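Local coordinates for D-alanyl-D-alanine carboxypeptidase (Penicillin binding protein) family protein (Francisella tularensis subsp. tularensis, PDB 6OSU) that probably removes the C-terminal D-alanine from peptidoglycan precursor peptides as a serine D-alanyl-D-alanine carboxypeptidase of the S11 family, at residues A[90-95]-A[132-137]; A[388-393]-A[415-420]. All coordinates share one frame; numbering follows the deposited sequence.

Interaction 1 of 2, residues A[90-95]-A[132-137]; sequences PISENA and LAEYIG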
loop_
_atom_site.group_PDB
_atom_site.type_symbol
_atom_site.label_atom_id
_atom_site.label_comp_id
_atom_site.label_asym_id
_atom_site.label_seq_id
_atom_site.Cartn_x
_atom_site.Cartn_y
_atom_site.Cartn_z
ATOM N N PRO A 90 -24.197 -17.830 -0.077
ATOM C CA PRO A 90 -25.560 -17.456 -0.464
ATOM C C PRO A 90 -25.734 -15.946 -0.442
ATOM O O PRO A 90 -25.166 -15.245 0.398
ATOM C CB PRO A 90 -26.428 -18.139 0.597
ATOM C CG PRO A 90 -25.530 -18.228 1.799
ATOM C CD PRO A 90 -24.142 -18.449 1.261
ATOM N N ILE A 91 -26.526 -15.447 -1.382
ATOM C CA ILE A 91 -26.817 -14.023 -1.488
ATOM C C ILE A 91 -28.177 -13.783 -0.848
ATOM O O ILE A 91 -29.206 -14.225 -1.372
ATOM C CB ILE A 91 -26.798 -13.548 -2.944
ATOM C CG1 ILE A 91 -25.523 -14.019 -3.646
ATOM C CG2 ILE A 91 -26.935 -12.034 -3.008
ATOM C CD1 ILE A 91 -24.249 -13.488 -3.033
ATOM N N SER A 92 -28.187 -13.088 0.286
ATOM C CA SER A 92 -29.442 -12.714 0.917
ATOM C C SER A 92 -30.142 -11.627 0.107
ATOM O O SER A 92 -29.538 -10.948 -0.730
ATOM C CB SER A 92 -29.200 -12.223 2.344
ATOM O OG SER A 92 -28.384 -11.064 2.353
ATOM N N GLU A 93 -31.442 -11.466 0.366
ATOM C CA GLU A 93 -32.169 -10.366 -0.256
ATOM C C GLU A 93 -31.674 -9.020 0.251
ATOM O O GLU A 93 -31.747 -8.023 -0.475
ATOM C CB GLU A 93 -33.671 -10.515 -0.016
ATOM C CG GLU A 93 -34.432 -10.988 -1.246
ATOM C CD GLU A 93 -35.650 -11.821 -0.904
ATOM O OE1 GLU A 93 -36.447 -11.389 -0.043
ATOM O OE2 GLU A 93 -35.806 -12.914 -1.490
ATOM N N ASN A 94 -31.164 -8.972 1.484
ATOM C CA ASN A 94 -30.551 -7.745 1.980
ATOM C C ASN A 94 -29.352 -7.357 1.126
ATOM O O ASN A 94 -29.222 -6.203 0.706
ATOM C CB ASN A 94 -30.138 -7.909 3.443
ATOM C CG ASN A 94 -29.388 -6.701 3.973
ATOM O OD1 ASN A 94 -29.940 -5.604 4.053
ATOM N ND2 ASN A 94 -28.127 -6.896 4.337
ATOM N N ALA A 95 -28.472 -8.320 0.846
ATOM C CA ALA A 95 -27.284 -8.033 0.050
ATOM C C ALA A 95 -27.658 -7.619 -1.368
ATOM O O ALA A 95 -27.212 -6.575 -1.858
ATOM C CB ALA A 95 -26.359 -9.252 0.030
ATOM N N LEU A 132 -20.352 -10.949 1.607
ATOM C CA LEU A 132 -19.202 -11.498 2.321
ATOM C C LEU A 132 -19.288 -11.202 3.812
ATOM O O LEU A 132 -18.952 -12.058 4.641
ATOM C CB LEU A 132 -17.903 -10.937 1.744
ATOM C CG LEU A 132 -17.474 -11.463 0.375
ATOM C CD1 LEU A 132 -16.391 -10.575 -0.222
ATOM C CD2 LEU A 132 -16.997 -12.900 0.486
ATOM N N ALA A 133 -19.744 -10.000 4.171
ATOM C CA ALA A 133 -19.800 -9.610 5.575
ATOM C C ALA A 133 -20.816 -10.446 6.342
ATOM O O ALA A 133 -20.530 -10.928 7.444
ATOM C CB ALA A 133 -20.127 -8.121 5.691
ATOM N N GLU A 134 -22.013 -10.627 5.774
ATOM C CA GLU A 134 -23.030 -11.440 6.433
ATOM C C GLU A 134 -22.548 -12.866 6.673
ATOM O O GLU A 134 -22.911 -13.482 7.681
ATOM C CB GLU A 134 -24.314 -11.458 5.603
ATOM C CG GLU A 134 -25.060 -10.131 5.549
ATOM C CD GLU A 134 -26.372 -10.234 4.787
ATOM O OE1 GLU A 134 -26.401 -10.892 3.723
ATOM O OE2 GLU A 134 -27.379 -9.666 5.262
ATOM N N TYR A 135 -21.729 -13.405 5.769
ATOM C CA TYR A 135 -21.296 -14.792 5.889
ATOM C C TYR A 135 -20.221 -14.955 6.958
ATOM O O TYR A 135 -20.275 -15.888 7.768
ATOM C CB TYR A 135 -20.789 -15.297 4.538
ATOM C CG TYR A 135 -20.454 -16.768 4.532
ATOM C CD1 TYR A 135 -21.421 -17.717 4.227
ATOM C CD2 TYR A 135 -19.172 -17.212 4.834
ATOM C CE1 TYR A 135 -21.120 -19.065 4.222
ATOM C CE2 TYR A 135 -18.863 -18.559 4.831
ATOM C CZ TYR A 135 -19.840 -19.481 4.524
ATOM O OH TYR A 135 -19.535 -20.824 4.521
ATOM N N ILE A 136 -19.237 -14.055 6.971
ATOM C CA ILE A 136 -18.126 -14.176 7.909
ATOM C C ILE A 136 -18.553 -13.770 9.315
ATOM O O ILE A 136 -18.124 -14.374 10.305
ATOM C CB ILE A 136 -16.934 -13.337 7.413
ATOM C CG1 ILE A 136 -16.435 -13.860 6.065
ATOM C CG2 ILE A 136 -15.813 -13.321 8.440
ATOM C CD1 ILE A 136 -15.444 -12.937 5.385
ATOM N N GLY A 137 -19.402 -12.751 9.431
ATOM C CA GLY A 137 -19.718 -12.191 10.729
ATOM C C GLY A 137 -21.104 -12.498 11.255
ATOM O O GLY A 137 -21.403 -12.199 12.415
HETATM O O HOH W 1 -25.973 -12.255 1.421
#
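Glu134, on helix 126-137, sends its side chain across to the first turn of helix 93-96 and meets Ser92 and Asn94 with its carboxylate. From CB the chain runs with CG anti to the carbonyl carbon (chi1 -69°) and continues extended to CD; the methylenes serve as a spacer, and the contact begins at the carboxylate. OE1 accepts from Ser92 OG at 2.4 Å, a very short distance that at this resolution should not be read as unusual strength. It also approaches Ala95 CB at 4.0 Å and takes a hydrogen bond from a water, 2.7 Å from OE1, that accepts from Ser92 N and donates to Pro90 O. OE2 receives Asn94 ND2 at 3.0 Å, the donor standing above the carboxylate plane, 60° out of it, with amide and carboxylate planes turned 43° apart. Ser92 is the N-cap: its OG accepts from Ala95 N at 3.1 Å while donating to Glu134. Tyr135, the next residue of the helix, touches Pro90 CD with its CD1 at 4.1 Å, the two side chains crossing at about a right angle. Ala95 rests on Ile130 and Ala131 of the same helix 126-137. The carboxylate thus holds the capping serine from outside, as a second shell to the N-cap, and its negative charge beside the N-terminus of helix 93-96 is probably favourable to the helix dipole.

Interaction 2 of 2, residues A[388-393]-A[415-420]; sequences APIKTG and VVAMNN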
loop_
_atom_site.group_PDB
_atom_site.type_symbol
_atom_site.label_atom_id
_atom_site.label_comp_id
_atom_site.label_asym_id
_atom_site.label_seq_id
_atom_site.Cartn_x
_atom_site.Cartn_y
_atom_site.Cartn_z
ATOM N N ALA A 388 34.832 5.893 32.145
ATOM C CA ALA A 388 35.079 4.535 32.593
ATOM C C ALA A 388 34.742 4.405 34.078
ATOM O O ALA A 388 34.908 5.357 34.845
ATOM C CB ALA A 388 36.536 4.154 32.349
ATOM N N PRO A 389 34.280 3.223 34.518
ATOM C CA PRO A 389 34.136 1.969 33.765
ATOM C C PRO A 389 32.865 1.855 32.920
ATOM O O PRO A 389 31.854 2.493 33.215
ATOM C CB PRO A 389 34.124 0.914 34.873
ATOM C CG PRO A 389 33.473 1.612 36.016
ATOM C CD PRO A 389 33.931 3.047 35.940
ATOM N N ILE A 390 32.938 1.036 31.870
ATOM C CA ILE A 390 31.801 0.696 31.023
ATOM C C ILE A 390 31.792 -0.816 30.854
ATOM O O ILE A 390 32.843 -1.421 30.613
ATOM C CB ILE A 390 31.876 1.388 29.648
ATOM C CG1 ILE A 390 32.021 2.904 29.807
ATOM C CG2 ILE A 390 30.658 1.040 28.805
ATOM C CD1 ILE A 390 32.586 3.588 28.585
ATOM N N LYS A 391 30.616 -1.425 30.974
ATOM C CA LYS A 391 30.495 -2.871 30.868
ATOM C C LYS A 391 29.965 -3.271 29.495
ATOM O O LYS A 391 29.292 -2.493 28.816
ATOM C CB LYS A 391 29.579 -3.435 31.957
ATOM C CG LYS A 391 29.710 -4.949 32.137
ATOM C CD LYS A 391 28.445 -5.565 32.704
ATOM C CE LYS A 391 28.374 -5.411 34.210
ATOM N NZ LYS A 391 27.056 -5.859 34.733
ATOM N N THR A 392 30.289 -4.500 29.093
ATOM C CA THR A 392 29.731 -5.072 27.874
ATOM C C THR A 392 28.209 -5.099 27.954
ATOM O O THR A 392 27.635 -5.579 28.935
ATOM C CB THR A 392 30.273 -6.487 27.659
ATOM O OG1 THR A 392 31.660 -6.425 27.302
ATOM C CG2 THR A 392 29.498 -7.204 26.562
ATOM N N GLY A 393 27.556 -4.581 26.920
ATOM C CA GLY A 393 26.114 -4.486 26.914
ATOM C C GLY A 393 25.560 -3.208 27.496
ATOM O O GLY A 393 24.336 -3.088 27.633
ATOM N N VAL A 415 23.424 2.495 20.349
ATOM C CA VAL A 415 24.499 1.529 20.182
ATOM C C VAL A 415 24.986 1.094 21.558
ATOM O O VAL A 415 24.921 1.850 22.535
ATOM C CB VAL A 415 25.646 2.113 19.325
ATOM C CG1 VAL A 415 26.562 2.997 20.160
ATOM C CG2 VAL A 415 26.413 1.005 18.642
ATOM N N VAL A 416 25.464 -0.142 21.633
ATOM C CA VAL A 416 25.771 -0.777 22.905
ATOM C C VAL A 416 27.227 -1.218 22.905
ATOM O O VAL A 416 27.832 -1.439 21.851
ATOM C CB VAL A 416 24.817 -1.964 23.173
ATOM C CG1 VAL A 416 25.433 -3.281 22.723
ATOM C CG2 VAL A 416 24.414 -2.009 24.630
ATOM N N ALA A 417 27.792 -1.341 24.105
ATOM C CA ALA A 417 29.204 -1.669 24.251
ATOM C C ALA A 417 29.439 -3.162 24.055
ATOM O O ALA A 417 28.708 -3.998 24.600
ATOM C CB ALA A 417 29.715 -1.228 25.623
ATOM N N MET A 418 30.460 -3.495 23.268
ATOM C CA MET A 418 30.887 -4.871 23.088
ATOM C C MET A 418 32.198 -5.181 23.797
ATOM O O MET A 418 32.601 -6.347 23.831
ATOM C CB MET A 418 31.028 -5.194 21.593
ATOM C CG MET A 418 29.823 -4.798 20.741
ATOM S SD MET A 418 28.702 -6.163 20.364
ATOM C CE MET A 418 27.488 -6.005 21.668
ATOM N N ASN A 419 32.869 -4.174 24.351
ATOM C CA ASN A 419 34.103 -4.329 25.114
ATOM C C ASN A 419 33.885 -3.872 26.551
ATOM O O ASN A 419 32.791 -3.458 26.943
ATOM C CB ASN A 419 35.251 -3.528 24.493
ATOM C CG ASN A 419 35.801 -4.162 23.238
ATOM O OD1 ASN A 419 35.744 -3.573 22.162
ATOM N ND2 ASN A 419 36.356 -5.363 23.371
ATOM N N ASN A 420 34.960 -3.943 27.331
ATOM C CA ASN A 420 35.032 -3.377 28.669
ATOM C C ASN A 420 36.172 -2.371 28.709
ATOM O O ASN A 420 37.205 -2.570 28.063
ATOM C CB ASN A 420 35.261 -4.468 29.727
ATOM C CG ASN A 420 33.994 -5.212 30.087
ATOM O OD1 ASN A 420 32.980 -4.603 30.409
ATOM N ND2 ASN A 420 34.046 -6.538 30.036
#
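Residues 390-393 run at 130° to 416-420, with Thr392 CA 4.9 Å from Met418 CA and Gly393 facing Ala417, and the nearly straight backbone bond Gly393 N to Ala417 O (2.7 Å) joins the loop to the end of strand 409-417. The side chain of Asn420 makes the second link. Its CG lies anti to the carbonyl carbon, and OD1 accepts from Thr392 N at 3.0 Å, the donor sitting above the carbonyl plane, 43° out of it; the bond is bent, with 132° at the hydrogen. Asn420 OD1 also lies 3.1 Å from Lys391 CA and near Lys391 CG, where the two side chains run side by side and point the same way. Thr392 OG1 gives only a weak bond to Asn419 O, at 3.2 Å, while its CG2 lies 3.8 Å from Ala417 O. On the buried side Ile390 CG2 packs on Ala417 CB at 4.0 Å, and the Ile390 side chain also touches Ile347, Val396 and Val421. Val416 CG2 abuts the carbonyl of Gly393. Asn419 OD1 is hydrogen-bonded to Thr357 N of strand 355-359. The amide oxygen of Asn420 thus takes up a loop N-H just past the strand end, where backbone pairing gives way to side-chain bonding, and polar links over a small apolar patch tie the loop to the strand in the C-terminal domain.

Overall arrangement
The two contacts lie far apart in different domains of the chain: their centres are 61 Å apart and their nearest atoms about 44 Å, with no touch between them. Interaction 1 belongs to the carboxypeptidase domain, where Ser64, Lys67 and Ser124 are the predicted active-site residues; the side chain of Ala95 is about 12 Å from that of Lys67, so the contact lies in the surroundings of the site and includes none of these residues. Interaction 2 sits in the PBP5-type C-terminal domain, away from the annotated sites, with its centre 41 Å from the centre of the chain, against 27 Å for interaction 1. One joins helix to helix start, the other loop to strand.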